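Local coordinates for protein ESSB (Geobacillus thermodenitrificans, PDB 2YNQ) that is an integral membrane component of the type VII secretion system, probably taking part in protein export, and whose extracellular helical domain pairs with a second copy, at residues F19-I28 / Y45-T54. Sequence-based numbering, arbitrary orientation.
With NA (sodium ion), chain G.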
loop_
_atom_site.group_PDB
_atom_site.type_symbol
_atom_site.label_atom_id
_atom_site.label_comp_id
_atom_site.label_asym_id
_atom_site.label_seq_id
_atom_site.Cartn_x
_atom_site.Cartn_y
_atom_site.Cartn_z
ATOM N N PHE D 19 19.980 0.026 -9.632
ATOM C CA PHE D 19 18.984 -0.996 -9.908
ATOM C C PHE D 19 19.543 -2.404 -9.926
ATOM O O PHE D 19 18.945 -3.333 -9.354
ATOM C CB PHE D 19 18.259 -0.730 -11.215
ATOM C CG PHE D 19 17.171 -1.711 -11.483
ATOM C CD1 PHE D 19 15.956 -1.626 -10.777
ATOM C CD2 PHE D 19 17.357 -2.734 -12.418
ATOM C CE1 PHE D 19 14.953 -2.542 -10.998
ATOM C CE2 PHE D 19 16.354 -3.667 -12.644
ATOM C CZ PHE D 19 15.141 -3.571 -11.938
ATOM N N LEU D 20 20.694 -2.566 -10.581
ATOM C CA LEU D 20 21.363 -3.863 -10.671
ATOM C C LEU D 20 21.744 -4.421 -9.298
ATOM O O LEU D 20 22.060 -5.604 -9.182
ATOM C CB LEU D 20 22.584 -3.760 -11.578
ATOM C CG LEU D 20 22.218 -3.645 -13.052
ATOM C CD1 LEU D 20 23.458 -3.561 -13.901
ATOM C CD2 LEU D 20 21.379 -4.834 -13.455
ATOM N N GLN D 21 21.680 -3.547 -8.284
ATOM C CA GLN D 21 21.935 -3.843 -6.877
ATOM C C GLN D 21 20.670 -3.862 -6.031
ATOM O O GLN D 21 20.767 -3.929 -4.791
ATOM C CB GLN D 21 22.747 -2.706 -6.274
ATOM C CG GLN D 21 24.185 -2.841 -6.386
ATOM C CD GLN D 21 24.885 -1.621 -5.846
ATOM O OE1 GLN D 21 25.325 -1.615 -4.691
ATOM N NE2 GLN D 21 25.003 -0.580 -6.673
ATOM N N ASN D 22 19.509 -3.698 -6.675
ATOM C CA ASN D 22 18.206 -3.669 -5.986
ATOM C C ASN D 22 18.027 -2.459 -5.080
ATOM O O ASN D 22 17.319 -2.519 -4.088
ATOM C CB ASN D 22 18.013 -4.933 -5.158
ATOM C CG ASN D 22 18.398 -6.184 -5.905
ATOM O OD1 ASN D 22 17.871 -6.456 -6.989
ATOM N ND2 ASN D 22 19.308 -6.980 -5.316
ATOM N N LYS D 23 18.678 -1.359 -5.406
ATOM C CA LYS D 23 18.554 -0.164 -4.577
ATOM C C LYS D 23 17.401 0.689 -5.076
ATOM O O LYS D 23 17.594 1.788 -5.604
ATOM C CB LYS D 23 19.871 0.617 -4.547
ATOM C CG LYS D 23 20.897 -0.044 -3.644
ATOM C CD LYS D 23 22.177 0.738 -3.561
ATOM C CE LYS D 23 23.152 0.039 -2.639
ATOM N NZ LYS D 23 24.297 0.939 -2.372
ATOM N N TYR D 24 16.198 0.157 -4.899
ATOM C CA TYR D 24 14.983 0.755 -5.442
ATOM C C TYR D 24 14.791 2.226 -5.035
ATOM O O TYR D 24 14.596 3.077 -5.900
ATOM C CB TYR D 24 13.757 -0.106 -5.083
ATOM C CG TYR D 24 13.911 -1.575 -5.447
ATOM C CD1 TYR D 24 14.125 -1.960 -6.759
ATOM C CD2 TYR D 24 13.835 -2.575 -4.478
ATOM C CE1 TYR D 24 14.270 -3.296 -7.102
ATOM C CE2 TYR D 24 13.980 -3.924 -4.815
ATOM C CZ TYR D 24 14.194 -4.266 -6.139
ATOM O OH TYR D 24 14.351 -5.582 -6.520
ATOM N N SER D 25 14.880 2.516 -3.739
ATOM C CA SER D 25 14.671 3.870 -3.235
ATOM C C SER D 25 15.606 4.831 -3.939
ATOM O O SER D 25 15.206 5.914 -4.366
ATOM C CB SER D 25 14.898 3.961 -1.717
ATOM O OG SER D 25 14.177 2.956 -1.015
ATOM N N ASP D 26 16.851 4.410 -4.095
ATOM C CA ASP D 26 17.889 5.272 -4.635
ATOM C C ASP D 26 17.720 5.476 -6.135
ATOM O O ASP D 26 18.067 6.540 -6.657
ATOM C CB ASP D 26 19.264 4.700 -4.292
ATOM C CG ASP D 26 20.309 5.774 -4.066
ATOM O OD1 ASP D 26 20.076 6.956 -4.459
ATOM O OD2 ASP D 26 21.382 5.437 -3.502
ATOM N N VAL D 27 17.186 4.462 -6.823
ATOM C CA VAL D 27 16.827 4.586 -8.228
ATOM C C VAL D 27 15.781 5.673 -8.379
ATOM O O VAL D 27 15.895 6.527 -9.255
ATOM C CB VAL D 27 16.244 3.269 -8.790
ATOM C CG1 VAL D 27 15.568 3.501 -10.136
ATOM C CG2 VAL D 27 17.320 2.202 -8.896
ATOM N N ILE D 28 14.779 5.631 -7.497
ATOM C CA ILE D 28 13.659 6.561 -7.491
ATOM C C ILE D 28 14.118 8.000 -7.303
ATOM O O ILE D 28 13.761 8.837 -8.111
ATOM C CB ILE D 28 12.577 6.151 -6.446
ATOM C CG1 ILE D 28 11.795 4.946 -6.981
ATOM C CG2 ILE D 28 11.619 7.322 -6.099
ATOM C CD1 ILE D 28 11.070 4.125 -5.908
ATOM N N TYR D 45 11.780 0.677 -17.341
ATOM C CA TYR D 45 11.727 -0.633 -16.689
ATOM C C TYR D 45 12.295 -0.577 -15.285
ATOM O O TYR D 45 11.686 -1.098 -14.341
ATOM C CB TYR D 45 12.498 -1.684 -17.506
ATOM C CG TYR D 45 12.711 -2.992 -16.772
ATOM C CD1 TYR D 45 11.642 -3.844 -16.518
ATOM C CD2 TYR D 45 13.982 -3.372 -16.312
ATOM C CE1 TYR D 45 11.827 -5.043 -15.823
ATOM C CE2 TYR D 45 14.185 -4.570 -15.618
ATOM C CZ TYR D 45 13.102 -5.410 -15.375
ATOM O OH TYR D 45 13.251 -6.615 -14.687
ATOM N N GLU D 46 13.470 0.045 -15.156
ATOM C CA GLU D 46 14.146 0.187 -13.876
ATOM C C GLU D 46 13.283 0.959 -12.882
ATOM O O GLU D 46 13.120 0.523 -11.730
ATOM C CB GLU D 46 15.514 0.881 -14.027
ATOM C CG GLU D 46 16.576 0.059 -14.774
ATOM C CD GLU D 46 17.885 0.847 -15.053
ATOM O OE1 GLU D 46 18.111 1.937 -14.479
ATOM O OE2 GLU D 46 18.708 0.369 -15.862
ATOM N N LEU D 47 12.754 2.102 -13.321
ATOM C CA LEU D 47 11.961 2.983 -12.463
ATOM C C LEU D 47 10.647 2.312 -12.050
ATOM O O LEU D 47 10.310 2.238 -10.868
ATOM C CB LEU D 47 11.682 4.311 -13.174
ATOM C CG LEU D 47 11.089 5.440 -12.319
ATOM C CD1 LEU D 47 11.876 5.629 -10.995
ATOM C CD2 LEU D 47 11.001 6.768 -13.109
ATOM N N ALA D 48 9.954 1.758 -13.037
ATOM C CA ALA D 48 8.671 1.145 -12.812
ATOM C C ALA D 48 8.842 -0.051 -11.910
ATOM O O ALA D 48 8.045 -0.240 -10.986
ATOM C CB ALA D 48 8.007 0.770 -14.125
ATOM N N SER D 49 9.894 -0.835 -12.130
ATOM C CA SER D 49 10.125 -1.980 -11.248
ATOM C C SER D 49 10.363 -1.460 -9.873
ATOM O O SER D 49 9.830 -2.003 -8.912
ATOM C CB SER D 49 11.308 -2.870 -11.661
ATOM O OG SER D 49 11.145 -3.334 -12.982
ATOM N N SER D 50 11.129 -0.380 -9.775
ATOM C CA SER D 50 11.489 0.129 -8.464
ATOM C C SER D 50 10.240 0.616 -7.727
ATOM O O SER D 50 10.082 0.320 -6.541
ATOM C CB SER D 50 12.550 1.215 -8.552
ATOM O OG SER D 50 13.755 0.679 -9.069
ATOM N N TYR D 51 9.342 1.316 -8.423
ATOM C CA TYR D 51 8.105 1.736 -7.779
ATOM C C TYR D 51 7.243 0.552 -7.410
ATOM O O TYR D 51 6.748 0.460 -6.275
ATOM C CB TYR D 51 7.314 2.712 -8.649
ATOM C CG TYR D 51 7.823 4.130 -8.599
ATOM C CD1 TYR D 51 7.823 4.858 -7.404
ATOM C CD2 TYR D 51 8.299 4.743 -9.745
ATOM C CE1 TYR D 51 8.273 6.192 -7.365
ATOM C CE2 TYR D 51 8.752 6.055 -9.727
ATOM C CZ TYR D 51 8.739 6.774 -8.541
ATOM O OH TYR D 51 9.197 8.070 -8.563
ATOM N N VAL D 52 7.078 -0.373 -8.345
ATOM C CA VAL D 52 6.173 -1.475 -8.101
ATOM C C VAL D 52 6.684 -2.353 -6.957
ATOM O O VAL D 52 5.888 -2.888 -6.192
ATOM C CB VAL D 52 5.846 -2.279 -9.410
ATOM C CG1 VAL D 52 6.421 -3.684 -9.375
ATOM C CG2 VAL D 52 4.356 -2.412 -9.559
ATOM N N MET D 53 8.007 -2.469 -6.819
ATOM C CA MET D 53 8.576 -3.316 -5.780
ATOM C C MET D 53 8.376 -2.708 -4.401
ATOM O O MET D 53 8.397 -3.426 -3.377
ATOM C CB MET D 53 10.074 -3.562 -6.013
ATOM C CG MET D 53 10.406 -4.445 -7.215
ATOM S SD MET D 53 9.899 -6.163 -6.979
ATOM C CE MET D 53 10.827 -6.551 -5.495
ATOM N N THR D 54 8.194 -1.392 -4.369
ATOM C CA THR D 54 8.101 -0.674 -3.107
ATOM C C THR D 54 6.685 -0.134 -2.860
ATOM O O THR D 54 6.472 0.664 -1.951
ATOM C CB THR D 54 9.116 0.491 -3.067
ATOM O OG1 THR D 54 8.884 1.372 -4.176
ATOM C CG2 THR D 54 10.523 -0.028 -3.161
HETATM NA NA NA G . 21.685 -4.625 -2.526
HETATM O O HOH W 1 23.927 -3.657 -2.910
HETATM O O HOH W 2 11.618 8.845 -9.804
HETATM O O HOH W 3 22.911 -6.529 -3.983
HETATM O O HOH W 4 22.817 -5.292 -0.501
#
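Phe19 lays one ring face over the start of the 45-54 segment, with Glu46 CA 4.1 Å from the ring centroid in a CH-pi contact. CG of Phe19 lies anti to its backbone N (chi1 -176°), which drops the ring as a knob among Tyr45, Glu46, Ser49 and Ser50. Glu46 CG also lies over the ring, and its carboxylate, 7° from the ring plane, continues past Phe19 CB to hydrogen-bond Ser15 and Thr16, so that the charged end of Glu46 binds helix 41-53 to the same helix, 7-19, that supplies the Phe19 ring. Where the backbones come closest, Ser50 is the reciprocal knob, set among Phe19, Tyr24, Val27 and Ile28. Its OG donates to Glu46 O (2.7 Å) and meets the Tyr24 ring at the edge, 3.5 Å from CD1, so the buried hydroxyl is satisfied within its own helix while apolar groups close around it. Met53 CB sits over the centre of a Tyr24 face, 4.0 Å from the centroid; the bent methionine chain then carries SD obliquely past the ring in a Met-aromatic contact and CE to 3.8 Å from Tyr24 OH. At the far end, Ile28 CG1 packs over a Tyr51 face, 3.9 Å from its centroid, and a water joins Ile28 O to Tyr51 OH. A Schellman motif at Asn22 ends helix 7-19; beside it, Gln21 O and Gln136 OE1 of the second subunit both bind a sodium ion. The 24-28 and 45-53 helical segments cross at -127°, their axes 8.8 Å apart, in reciprocal knobs-into-holes packing of a helix-turn-helix corner on helix 41-53 within EssB's all-helical extracellular domain.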